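Xylulose kinase (Escherichia coli, PDB 2ITM) phosphorylates D-xylulose to D-xylulose 5-phosphate at the expense of ATP, and 1-deoxy-D-xylulose less efficiently, working as a homodimer of the FGGY kinase family. Local coordinates at residues Ile15-Asn18 against Glu22-Ala25; Tyr155-Met160 against Val225-Gly230; Glu163-Met168 against Glu207-Leu212; Gly237-Gly242 against Ala429-Ile434. All coordinates share one frame; numbering follows the deposited sequence.

Contact 1: residues Ile15-Asn18 against Glu22-Ala25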
loop_
_atom_site.group_PDB
_atom_site.type_symbol
_atom_site.label_atom_id
_atom_site.label_comp_id
_atom_site.label_asym_id
_atom_site.label_seq_id
_atom_site.Cartn_x
_atom_site.Cartn_y
_atom_site.Cartn_z
ATOM N N ILE A 15 4.915 -38.178 -19.838
ATOM C CA ILE A 15 3.601 -38.778 -19.989
ATOM C C ILE A 15 3.554 -39.906 -21.004
ATOM O O ILE A 15 4.367 -39.967 -21.932
ATOM C CB ILE A 15 2.548 -37.724 -20.340
ATOM C CG1 ILE A 15 2.702 -37.237 -21.772
ATOM C CG2 ILE A 15 2.552 -36.588 -19.328
ATOM C CD1 ILE A 15 1.515 -36.475 -22.263
ATOM N N LEU A 16 2.578 -40.780 -20.829
ATOM C CA LEU A 16 2.332 -41.881 -21.734
ATOM C C LEU A 16 0.964 -41.730 -22.357
ATOM O O LEU A 16 -0.026 -41.817 -21.636
ATOM C CB LEU A 16 2.416 -43.172 -20.961
ATOM C CG LEU A 16 2.864 -44.465 -21.623
ATOM C CD1 LEU A 16 1.980 -45.596 -21.234
ATOM C CD2 LEU A 16 3.040 -44.391 -23.101
ATOM N N LEU A 17 0.913 -41.538 -23.668
ATOM C CA LEU A 17 -0.349 -41.429 -24.380
ATOM C C LEU A 17 -0.683 -42.747 -25.031
ATOM O O LEU A 17 0.180 -43.407 -25.581
ATOM C CB LEU A 17 -0.265 -40.370 -25.475
ATOM C CG LEU A 17 -0.469 -38.879 -25.244
ATOM C CD1 LEU A 17 -0.844 -38.229 -26.537
ATOM C CD2 LEU A 17 -1.518 -38.612 -24.192
ATOM N N ASN A 18 -1.958 -43.105 -24.999
ATOM C CA ASN A 18 -2.454 -44.242 -25.753
ATOM C C ASN A 18 -2.698 -43.963 -27.230
ATOM O O ASN A 18 -2.524 -42.854 -27.698
ATOM C CB ASN A 18 -3.704 -44.823 -25.091
ATOM C CG ASN A 18 -4.875 -43.860 -25.093
ATOM O OD1 ASN A 18 -5.749 -43.950 -24.256
ATOM N ND2 ASN A 18 -4.890 -42.948 -26.032
ATOM N N GLU A 22 -4.960 -40.404 -25.272
ATOM C CA GLU A 22 -5.227 -40.128 -23.859
ATOM C C GLU A 22 -3.994 -40.368 -23.003
ATOM O O GLU A 22 -3.213 -41.270 -23.235
ATOM C CB GLU A 22 -6.383 -40.982 -23.326
ATOM C CG GLU A 22 -7.725 -40.767 -24.000
ATOM C CD GLU A 22 -8.618 -41.982 -23.882
ATOM O OE1 GLU A 22 -8.609 -42.629 -22.821
ATOM O OE2 GLU A 22 -9.326 -42.290 -24.853
ATOM N N VAL A 23 -3.915 -39.625 -21.927
ATOM C CA VAL A 23 -2.866 -39.809 -20.978
ATOM C C VAL A 23 -3.193 -41.071 -20.191
ATOM O O VAL A 23 -4.211 -41.191 -19.605
ATOM C CB VAL A 23 -2.783 -38.622 -20.069
ATOM C CG1 VAL A 23 -1.696 -38.766 -19.078
ATOM C CG2 VAL A 23 -2.678 -37.396 -20.869
ATOM N N VAL A 24 -2.280 -42.006 -20.213
ATOM C CA VAL A 24 -2.403 -43.284 -19.595
ATOM C C VAL A 24 -1.572 -43.359 -18.331
ATOM O O VAL A 24 -1.860 -44.124 -17.443
ATOM C CB VAL A 24 -1.973 -44.328 -20.619
ATOM C CG1 VAL A 24 -1.503 -45.538 -20.005
ATOM C CG2 VAL A 24 -3.082 -44.631 -21.540
ATOM N N ALA A 25 -0.537 -42.538 -18.271
ATOM C CA ALA A 25 0.355 -42.468 -17.139
ATOM C C ALA A 25 1.220 -41.223 -17.191
ATOM O O ALA A 25 1.537 -40.744 -18.242
ATOM C CB ALA A 25 1.213 -43.707 -17.026
#

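Contact 2: residues Tyr155-Met160 against Val225-Gly230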
loop_
_atom_site.group_PDB
_atom_site.type_symbol
_atom_site.label_atom_id
_atom_site.label_comp_id
_atom_site.label_asym_id
_atom_site.label_seq_id
_atom_site.Cartn_x
_atom_site.Cartn_y
_atom_site.Cartn_z
ATOM N N TYR A 155 19.741 -30.464 -25.592
ATOM C CA TYR A 155 20.813 -31.185 -24.927
ATOM C C TYR A 155 20.314 -32.558 -24.522
ATOM O O TYR A 155 20.990 -33.547 -24.701
ATOM C CB TYR A 155 21.345 -30.448 -23.702
ATOM C CG TYR A 155 22.268 -31.304 -22.867
ATOM C CD1 TYR A 155 23.582 -31.487 -23.227
ATOM C CD2 TYR A 155 21.811 -31.949 -21.737
ATOM C CE1 TYR A 155 24.418 -32.269 -22.471
ATOM C CE2 TYR A 155 22.632 -32.731 -20.980
ATOM C CZ TYR A 155 23.935 -32.897 -21.350
ATOM O OH TYR A 155 24.753 -33.690 -20.599
ATOM N N LEU A 156 19.098 -32.579 -24.004
ATOM C CA LEU A 156 18.376 -33.801 -23.737
ATOM C C LEU A 156 18.297 -34.746 -24.930
ATOM O O LEU A 156 18.584 -35.922 -24.805
ATOM C CB LEU A 156 16.990 -33.483 -23.200
ATOM C CG LEU A 156 16.401 -34.449 -22.205
ATOM C CD1 LEU A 156 17.430 -34.913 -21.205
ATOM C CD2 LEU A 156 15.240 -33.798 -21.502
ATOM N N ARG A 157 17.909 -34.218 -26.085
ATOM C CA ARG A 157 17.907 -34.990 -27.307
ATOM C C ARG A 157 19.248 -35.652 -27.599
ATOM O O ARG A 157 19.306 -36.832 -27.856
ATOM C CB ARG A 157 17.442 -34.142 -28.490
ATOM C CG ARG A 157 17.459 -34.861 -29.815
ATOM C CD ARG A 157 17.525 -33.959 -31.029
ATOM N NE ARG A 157 16.782 -32.734 -30.809
ATOM C CZ ARG A 157 15.470 -32.671 -30.736
ATOM N NH1 ARG A 157 14.745 -33.761 -30.897
ATOM N NH2 ARG A 157 14.884 -31.519 -30.513
ATOM N N LEU A 158 20.320 -34.873 -27.559
ATOM C CA LEU A 158 21.668 -35.379 -27.789
ATOM C C LEU A 158 22.028 -36.531 -26.856
ATOM O O LEU A 158 22.529 -37.549 -27.285
ATOM C CB LEU A 158 22.686 -34.254 -27.676
ATOM C CG LEU A 158 24.154 -34.660 -27.686
ATOM C CD1 LEU A 158 24.597 -34.958 -29.076
ATOM C CD2 LEU A 158 25.024 -33.602 -27.051
ATOM N N ARG A 159 21.720 -36.380 -25.578
ATOM C CA ARG A 159 21.875 -37.459 -24.616
ATOM C C ARG A 159 21.031 -38.703 -24.914
ATOM O O ARG A 159 21.442 -39.812 -24.624
ATOM C CB ARG A 159 21.634 -36.958 -23.199
ATOM C CG ARG A 159 22.811 -36.215 -22.592
ATOM C CD ARG A 159 24.042 -37.068 -22.365
ATOM N NE ARG A 159 24.566 -36.954 -21.002
ATOM C CZ ARG A 159 24.264 -37.770 -20.020
ATOM N NH1 ARG A 159 23.439 -38.774 -20.225
ATOM N NH2 ARG A 159 24.771 -37.580 -18.823
ATOM N N MET A 160 19.862 -38.500 -25.512
ATOM C CA MET A 160 18.971 -39.577 -25.857
ATOM C C MET A 160 19.243 -40.219 -27.221
ATOM O O MET A 160 18.963 -41.386 -27.414
ATOM C CB MET A 160 17.523 -39.112 -25.796
ATOM C CG MET A 160 16.956 -38.930 -24.415
ATOM S SD MET A 160 15.189 -38.636 -24.459
ATOM C CE MET A 160 15.135 -37.161 -25.409
ATOM N N VAL A 225 13.076 -46.065 -30.483
ATOM C CA VAL A 225 11.948 -45.366 -31.070
ATOM C C VAL A 225 12.363 -44.031 -31.699
ATOM O O VAL A 225 13.297 -43.396 -31.246
ATOM C CB VAL A 225 10.887 -45.138 -29.981
ATOM C CG1 VAL A 225 10.560 -43.685 -29.803
ATOM C CG2 VAL A 225 9.673 -45.993 -30.204
ATOM N N PRO A 226 11.655 -43.609 -32.744
ATOM C CA PRO A 226 11.946 -42.338 -33.407
ATOM C C PRO A 226 11.623 -41.128 -32.540
ATOM O O PRO A 226 10.648 -41.138 -31.802
ATOM C CB PRO A 226 11.035 -42.364 -34.627
ATOM C CG PRO A 226 10.300 -43.634 -34.569
ATOM C CD PRO A 226 10.381 -44.170 -33.210
ATOM N N VAL A 227 12.459 -40.105 -32.617
ATOM C CA VAL A 227 12.303 -38.922 -31.797
ATOM C C VAL A 227 12.037 -37.699 -32.655
ATOM O O VAL A 227 12.760 -37.442 -33.593
ATOM C CB VAL A 227 13.556 -38.652 -30.972
ATOM C CG1 VAL A 227 13.411 -37.365 -30.194
ATOM C CG2 VAL A 227 13.881 -39.814 -30.082
ATOM N N VAL A 228 11.002 -36.947 -32.318
ATOM C CA VAL A 228 10.711 -35.720 -33.036
ATOM C C VAL A 228 11.407 -34.497 -32.441
ATOM O O VAL A 228 11.880 -34.529 -31.323
ATOM C CB VAL A 228 9.202 -35.471 -33.209
ATOM C CG1 VAL A 228 8.524 -36.644 -33.893
ATOM C CG2 VAL A 228 8.557 -35.154 -31.893
ATOM N N ALA A 229 11.460 -33.426 -33.216
ATOM C CA ALA A 229 12.114 -32.195 -32.800
ATOM C C ALA A 229 11.476 -31.541 -31.575
ATOM O O ALA A 229 12.157 -30.958 -30.766
ATOM C CB ALA A 229 12.174 -31.225 -33.943
ATOM N N GLY A 230 10.162 -31.642 -31.464
ATOM C CA GLY A 230 9.436 -31.038 -30.370
ATOM C C GLY A 230 9.179 -29.554 -30.543
ATOM O O GLY A 230 9.063 -29.055 -31.648
#

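Contact 3: residues Glu163-Met168 against Glu207-Leu212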
loop_
_atom_site.group_PDB
_atom_site.type_symbol
_atom_site.label_atom_id
_atom_site.label_comp_id
_atom_site.label_asym_id
_atom_site.label_seq_id
_atom_site.Cartn_x
_atom_site.Cartn_y
_atom_site.Cartn_z
ATOM N N GLU A 163 22.265 -37.083 -31.521
ATOM C CA GLU A 163 22.147 -36.120 -32.605
ATOM C C GLU A 163 22.123 -34.692 -32.076
ATOM O O GLU A 163 21.722 -34.463 -30.946
ATOM C CB GLU A 163 20.890 -36.368 -33.443
ATOM C CG GLU A 163 20.563 -37.824 -33.734
ATOM C CD GLU A 163 21.512 -38.426 -34.731
ATOM O OE1 GLU A 163 22.293 -37.671 -35.315
ATOM O OE2 GLU A 163 21.492 -39.630 -34.922
ATOM N N PHE A 164 22.567 -33.754 -32.908
ATOM C CA PHE A 164 22.454 -32.330 -32.635
ATOM C C PHE A 164 21.320 -31.730 -33.453
ATOM O O PHE A 164 21.467 -31.499 -34.637
ATOM C CB PHE A 164 23.751 -31.582 -32.989
ATOM C CG PHE A 164 24.974 -32.070 -32.260
ATOM C CD1 PHE A 164 25.715 -33.123 -32.749
ATOM C CD2 PHE A 164 25.393 -31.468 -31.096
ATOM C CE1 PHE A 164 26.827 -33.564 -32.085
ATOM C CE2 PHE A 164 26.511 -31.911 -30.436
ATOM C CZ PHE A 164 27.224 -32.954 -30.928
ATOM N N ALA A 165 20.194 -31.458 -32.810
ATOM C CA ALA A 165 19.032 -30.953 -33.511
ATOM C C ALA A 165 18.110 -30.092 -32.657
ATOM O O ALA A 165 17.988 -30.299 -31.469
ATOM C CB ALA A 165 18.273 -32.073 -34.139
ATOM N N SER A 166 17.458 -29.128 -33.293
ATOM C CA SER A 166 16.379 -28.383 -32.677
ATOM C C SER A 166 15.175 -28.187 -33.598
ATOM O O SER A 166 15.206 -28.576 -34.742
ATOM C CB SER A 166 16.889 -27.033 -32.169
ATOM O OG SER A 166 15.990 -26.445 -31.269
ATOM N N ASP A 167 14.161 -27.549 -33.055
ATOM C CA ASP A 167 12.995 -27.157 -33.813
ATOM C C ASP A 167 12.890 -25.646 -33.972
ATOM O O ASP A 167 13.518 -24.908 -33.268
ATOM C CB ASP A 167 11.732 -27.721 -33.178
ATOM C CG ASP A 167 11.260 -26.908 -32.014
ATOM O OD1 ASP A 167 10.310 -26.152 -32.179
ATOM O OD2 ASP A 167 11.778 -26.967 -30.897
ATOM N N MET A 168 12.058 -25.215 -34.906
ATOM C CA MET A 168 11.914 -23.803 -35.241
ATOM C C MET A 168 11.396 -22.906 -34.088
ATOM O O MET A 168 11.736 -21.750 -33.986
ATOM C CB MET A 168 11.046 -23.636 -36.483
ATOM C CG MET A 168 11.587 -24.339 -37.720
ATOM S SD MET A 168 13.154 -23.699 -38.296
ATOM C CE MET A 168 13.395 -24.716 -39.714
ATOM N N GLU A 207 8.778 -33.270 -37.264
ATOM C CA GLU A 207 9.734 -34.069 -38.013
ATOM C C GLU A 207 10.655 -34.891 -37.102
ATOM O O GLU A 207 10.952 -34.495 -35.990
ATOM C CB GLU A 207 10.560 -33.168 -38.929
ATOM C CG GLU A 207 9.768 -32.522 -40.044
ATOM C CD GLU A 207 10.564 -31.510 -40.844
ATOM O OE1 GLU A 207 10.051 -31.040 -41.872
ATOM O OE2 GLU A 207 11.691 -31.178 -40.452
ATOM N N ILE A 208 11.094 -36.035 -37.604
ATOM C CA ILE A 208 11.996 -36.919 -36.879
ATOM C C ILE A 208 13.467 -36.508 -36.992
ATOM O O ILE A 208 13.966 -36.223 -38.061
ATOM C CB ILE A 208 11.786 -38.368 -37.342
ATOM C CG1 ILE A 208 10.336 -38.786 -37.127
ATOM C CG2 ILE A 208 12.717 -39.319 -36.654
ATOM C CD1 ILE A 208 10.102 -40.234 -37.294
ATOM N N THR A 209 14.144 -36.448 -35.859
ATOM C CA THR A 209 15.527 -36.009 -35.814
ATOM C C THR A 209 16.492 -37.172 -35.624
ATOM O O THR A 209 17.692 -37.013 -35.727
ATOM C CB THR A 209 15.728 -34.989 -34.704
ATOM O OG1 THR A 209 15.390 -35.582 -33.454
ATOM C CG2 THR A 209 14.776 -33.855 -34.853
ATOM N N GLY A 210 15.941 -38.340 -35.345
ATOM C CA GLY A 210 16.728 -39.493 -34.991
ATOM C C GLY A 210 15.926 -40.493 -34.202
ATOM O O GLY A 210 14.705 -40.527 -34.284
ATOM N N ALA A 211 16.632 -41.308 -33.433
ATOM C CA ALA A 211 16.023 -42.330 -32.617
ATOM C C ALA A 211 16.780 -42.480 -31.312
ATOM O O ALA A 211 17.921 -42.070 -31.208
ATOM C CB ALA A 211 15.995 -43.626 -33.351
ATOM N N LEU A 212 16.128 -43.056 -30.312
ATOM C CA LEU A 212 16.813 -43.420 -29.087
ATOM C C LEU A 212 17.996 -44.309 -29.380
ATOM O O LEU A 212 17.900 -45.254 -30.139
ATOM C CB LEU A 212 15.888 -44.116 -28.103
ATOM C CG LEU A 212 14.579 -43.472 -27.691
ATOM C CD1 LEU A 212 13.894 -44.333 -26.666
ATOM C CD2 LEU A 212 14.772 -42.074 -27.184
HETATM O O HOH W 1 19.788 -41.275 -33.603
#

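Contact 4: residues Gly237-Gly242 against Ala429-Ile434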
loop_
_atom_site.group_PDB
_atom_site.type_symbol
_atom_site.label_atom_id
_atom_site.label_comp_id
_atom_site.label_asym_id
_atom_site.label_seq_id
_atom_site.Cartn_x
_atom_site.Cartn_y
_atom_site.Cartn_z
ATOM N N GLY A 237 2.975 -26.610 -25.623
ATOM C CA GLY A 237 1.723 -26.357 -24.951
ATOM C C GLY A 237 0.570 -26.004 -25.862
ATOM O O GLY A 237 -0.490 -26.578 -25.762
ATOM N N ALA A 238 0.798 -25.055 -26.755
ATOM C CA ALA A 238 -0.217 -24.631 -27.697
ATOM C C ALA A 238 -0.658 -25.773 -28.581
ATOM O O ALA A 238 -1.828 -25.888 -28.900
ATOM C CB ALA A 238 0.274 -23.489 -28.533
ATOM N N VAL A 239 0.290 -26.601 -28.993
ATOM C CA VAL A 239 -0.045 -27.718 -29.841
ATOM C C VAL A 239 -0.925 -28.728 -29.090
ATOM O O VAL A 239 -1.842 -29.309 -29.667
ATOM C CB VAL A 239 1.246 -28.400 -30.383
ATOM C CG1 VAL A 239 0.940 -29.772 -30.915
ATOM C CG2 VAL A 239 1.883 -27.540 -31.501
ATOM N N GLY A 240 -0.620 -28.958 -27.825
ATOM C CA GLY A 240 -1.409 -29.841 -26.996
ATOM C C GLY A 240 -2.828 -29.356 -26.804
ATOM O O GLY A 240 -3.706 -30.123 -26.553
ATOM N N VAL A 241 -3.027 -28.055 -26.938
ATOM C CA VAL A 241 -4.299 -27.427 -26.628
ATOM C C VAL A 241 -5.084 -27.262 -27.911
ATOM O O VAL A 241 -6.267 -26.987 -27.890
ATOM C CB VAL A 241 -4.062 -26.087 -25.901
ATOM C CG1 VAL A 241 -5.166 -25.110 -26.123
ATOM C CG2 VAL A 241 -3.838 -26.321 -24.434
ATOM N N GLY A 242 -4.435 -27.493 -29.038
ATOM C CA GLY A 242 -5.065 -27.559 -30.323
ATOM C C GLY A 242 -4.960 -26.241 -31.028
ATOM O O GLY A 242 -5.643 -25.946 -31.990
ATOM N N ALA A 429 3.991 -35.108 -27.020
ATOM C CA ALA A 429 3.480 -36.397 -27.438
ATOM C C ALA A 429 2.673 -36.268 -28.718
ATOM O O ALA A 429 2.777 -37.097 -29.598
ATOM C CB ALA A 429 2.661 -37.014 -26.351
ATOM N N ARG A 430 1.884 -35.208 -28.811
ATOM C CA ARG A 430 1.071 -34.952 -29.991
ATOM C C ARG A 430 1.968 -34.903 -31.220
ATOM O O ARG A 430 1.635 -35.424 -32.267
ATOM C CB ARG A 430 0.307 -33.637 -29.845
ATOM C CG ARG A 430 -1.105 -33.718 -29.245
ATOM C CD ARG A 430 -1.727 -35.077 -29.400
ATOM N NE ARG A 430 -2.732 -35.360 -28.365
ATOM C CZ ARG A 430 -3.737 -34.569 -28.071
ATOM N NH1 ARG A 430 -3.874 -33.426 -28.711
ATOM N NH2 ARG A 430 -4.599 -34.913 -27.133
ATOM N N LEU A 431 3.121 -34.283 -31.062
ATOM C CA LEU A 431 4.062 -34.180 -32.144
ATOM C C LEU A 431 4.589 -35.538 -32.572
ATOM O O LEU A 431 4.719 -35.806 -33.743
ATOM C CB LEU A 431 5.175 -33.200 -31.800
ATOM C CG LEU A 431 4.780 -31.726 -31.823
ATOM C CD1 LEU A 431 5.796 -30.892 -31.120
ATOM C CD2 LEU A 431 4.600 -31.240 -33.248
ATOM N N ALA A 432 4.871 -36.396 -31.610
ATOM C CA ALA A 432 5.305 -37.751 -31.895
ATOM C C ALA A 432 4.235 -38.567 -32.623
ATOM O O ALA A 432 4.532 -39.292 -33.552
ATOM C CB ALA A 432 5.733 -38.435 -30.635
ATOM N N GLN A 433 2.997 -38.439 -32.171
ATOM C CA GLN A 433 1.858 -38.936 -32.884
ATOM C C GLN A 433 1.832 -38.581 -34.350
ATOM O O GLN A 433 1.622 -39.429 -35.185
ATOM C CB GLN A 433 0.586 -38.422 -32.245
ATOM C CG GLN A 433 0.032 -39.316 -31.204
ATOM C CD GLN A 433 -1.428 -39.077 -30.985
ATOM O OE1 GLN A 433 -1.813 -38.055 -30.444
ATOM N NE2 GLN A 433 -2.243 -40.017 -31.407
ATOM N N ILE A 434 2.010 -37.317 -34.641
ATOM C CA ILE A 434 2.023 -36.824 -35.999
ATOM C C ILE A 434 3.059 -37.575 -36.816
ATOM O O ILE A 434 2.765 -38.147 -37.833
ATOM C CB ILE A 434 2.308 -35.314 -36.019
ATOM C CG1 ILE A 434 1.181 -34.540 -35.348
ATOM C CG2 ILE A 434 2.491 -34.824 -37.431
ATOM C CD1 ILE A 434 1.289 -33.068 -35.516
#

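Contact 1: residues Ile15-Asn18 against Glu22-Ala25
Leu16 O takes two backbone N-H groups from successive residues, Val24 and Ala25, the signature of a classic beta bulge in the hairpin of strands 11-17 and 23-30. The two bonds are unequal: Val24 N stands 2.7 Å from Leu16 O in a strong bond, whereas Ala25 N is 3.5 Å from Leu16 O and its bond is weak. Beyond the bulge, Leu16 N returns a bond to Ala25 O at 2.8 Å, and at the turn end Asn18 N reaches Glu22 O at 2.8 Å. The extra residue shifts the register by one, and the short strand axes cross at 128°, far from strictly antiparallel.

Side chains divide between the two faces of the sheet. Leu16 and Ala25 share one face, where Ala25 packs on helix 45-62 and Leu16 on His63, Leu65 and Val68; Leu16 CB lies 4.1 Å from Ala25 CB. Leu16 also runs alongside Val24, with Leu16 CD1 3.7 Å from Val24 CG1. On the reverse face Leu17 packs under helix 424-436. Its chi1 of -84° sets CG beside the backbone N, and with chi2 at -158° Leu17 CD2 lies 3.7 Å from Val23 CG2. This hairpin forms the margin of the actin-like N-terminal domain's sheet: strand 23-30 is outermost, and strand 11-17 pairs with strand 2-7, which carries Asp6, a residue probably important for activity. Next to the turn, Val24 CG2 lies 3.6 Å from Asn18 CB.

Contact 2: residues Tyr155-Met160 against Val225-Gly230
Helix 152-161 runs past strand 226-232 without backbone bonding between Tyr155-Met160 and Val225-Gly230, the nearest CA atoms, those of Arg157 and Val227, being 8.2 Å apart. Arg157 spans that gap. With CG anti to the backbone N (chi1 178°) the chain leaves the helix toward the strand, then bends at chi3, and the edge of its guanidinium group meets two consecutive carbonyls: NH1 donates to Val228 O at 3.0 Å and NH2 to Ala229 O at 2.8 Å. Both oxygens lie close to the guanidinium plane, yet they receive it differently. NH1 stands 44° out of the carbonyl plane of Val228, while NH2 is tilted by only 19° from that of Ala229.

The strand belongs to the central sheet of the actin-like N-terminal domain and is sandwiched here: Val227 points toward helix 152-161, its CG1 3.9 Å from Arg157 NH1, whereas Val228 points away and packs on helix 424-436. Further partners fix the rotation of the guanidinium group, since NE bonds to Ala165 O and NH2 forms a salt bridge with Asp154. Four residues on from Ala229, the strand gives way to the helix that opens with Asp233, the probable proton acceptor.

Contact 3: residues Glu163-Met168 against Glu207-Leu212
Ala165 and Thr209, together with the aliphatic part of Glu163, make the close side of this contact, and the Glu163 carboxylate its looser, watered side. The methyl CB of Ala165 fits against the aliphatic side of the threonine, 3.9 Å from Thr209 CB and 4.0 Å from Thr209 CG2. Thr209 can offer carbon there because its OG1 lies between its own backbone N and carbonyl carbon (chi1 60°) and bonds to Val227 O. Both residues are buried, and between these two side chains the contact is van der Waals. Close by, the Glu163 chain bends at chi2 and passes over the other backbone, CG lying 3.6 Å from Thr209 O and 4.4 Å from Gly210 CA.

Beyond CG the direct fit ends. The carboxylate meets the second strand through solvent: a water lies 2.7 Å from Glu163 OE2 and accepts from Ala211 N at 3.2 Å.

The two strands are not partners in a sheet. Strand 165-167 pairs in parallel with strand 201-203, whose Tyr203 touches both Ala165 and Thr209, and leads into helix 168-172; strand 208-211 is the outermost strand of the N-terminal domain's main sheet, beside strand 226-232.

Contact 4: residues Gly237-Gly242 against Ala429-Ile434
The shortest sound polar bond, 2.9 Å from Gln433 N to Ala429 O, runs inside helix 424-436, whereas Val239 and Gly240 meet Arg430 and Leu431 across the contact without any hydrogen bond. The short axes of 237-241 and 429-434 pass 9.7 Å apart at an angle of 68°. They come closest in backbone terms where Gly240 CA lies 6.4 Å from Arg430 CA; glycine brings no side chain to this crossing.

Val239 supplies the apolar contact. Its CG1, anti to the backbone N (chi1 163°), reaches Arg430 CB at 4.1 Å and Leu431 CG at 4.4 Å, so one methyl group sits against two successive residues of the other helix. The side chains of Val239 and Arg430 lie alongside each other, running opposite ways. The arginine chain, bent at chi2, carries NH1 to 3.9 Å from Gly240 O, which approaches the guanidinium group obliquely. Leu17 of strand 11-17, together with Leu446 and Pro447, also packs on this side chain.

Helix 233-241 begins at Asp233, the probable proton acceptor, and ends in a Schellman motif, with Gly242 at positive phi (96°). Helix 424-436 belongs to the C-terminal FGGY family region, and the pair probably corresponds to the two connecting helices between the domains of actin-like ATPases. Arg430 NH1 is buried here with no hydrogen-bonding partner in the model, which suggests a cost in polar energy; between 237-242 and 429-434 cohesion rests on van der Waals contact, with no hydrogen bond between them.

In the fold
From the N terminus, contact 1 closes the shortest loop, a hairpin turn at the margin of the main N-terminal sheet. Contact 2 then closes a long excursion from helix 152-161 to strand 226-232, and contact 3 is nested inside it; the two adjoin, their centres about 6 Å apart, and together bind the far margin of the same sheet to helix 152-161 and the small sheet 165-167/201-203. Contact 4 follows in series and closes a loop of 186 residues, bringing helix 424-436 back to helix 233-241. That returning helix touches both contact 1, through Leu17, and contact 2, through Val228 and Gly230, so the late chain is built onto the N-terminal sheet.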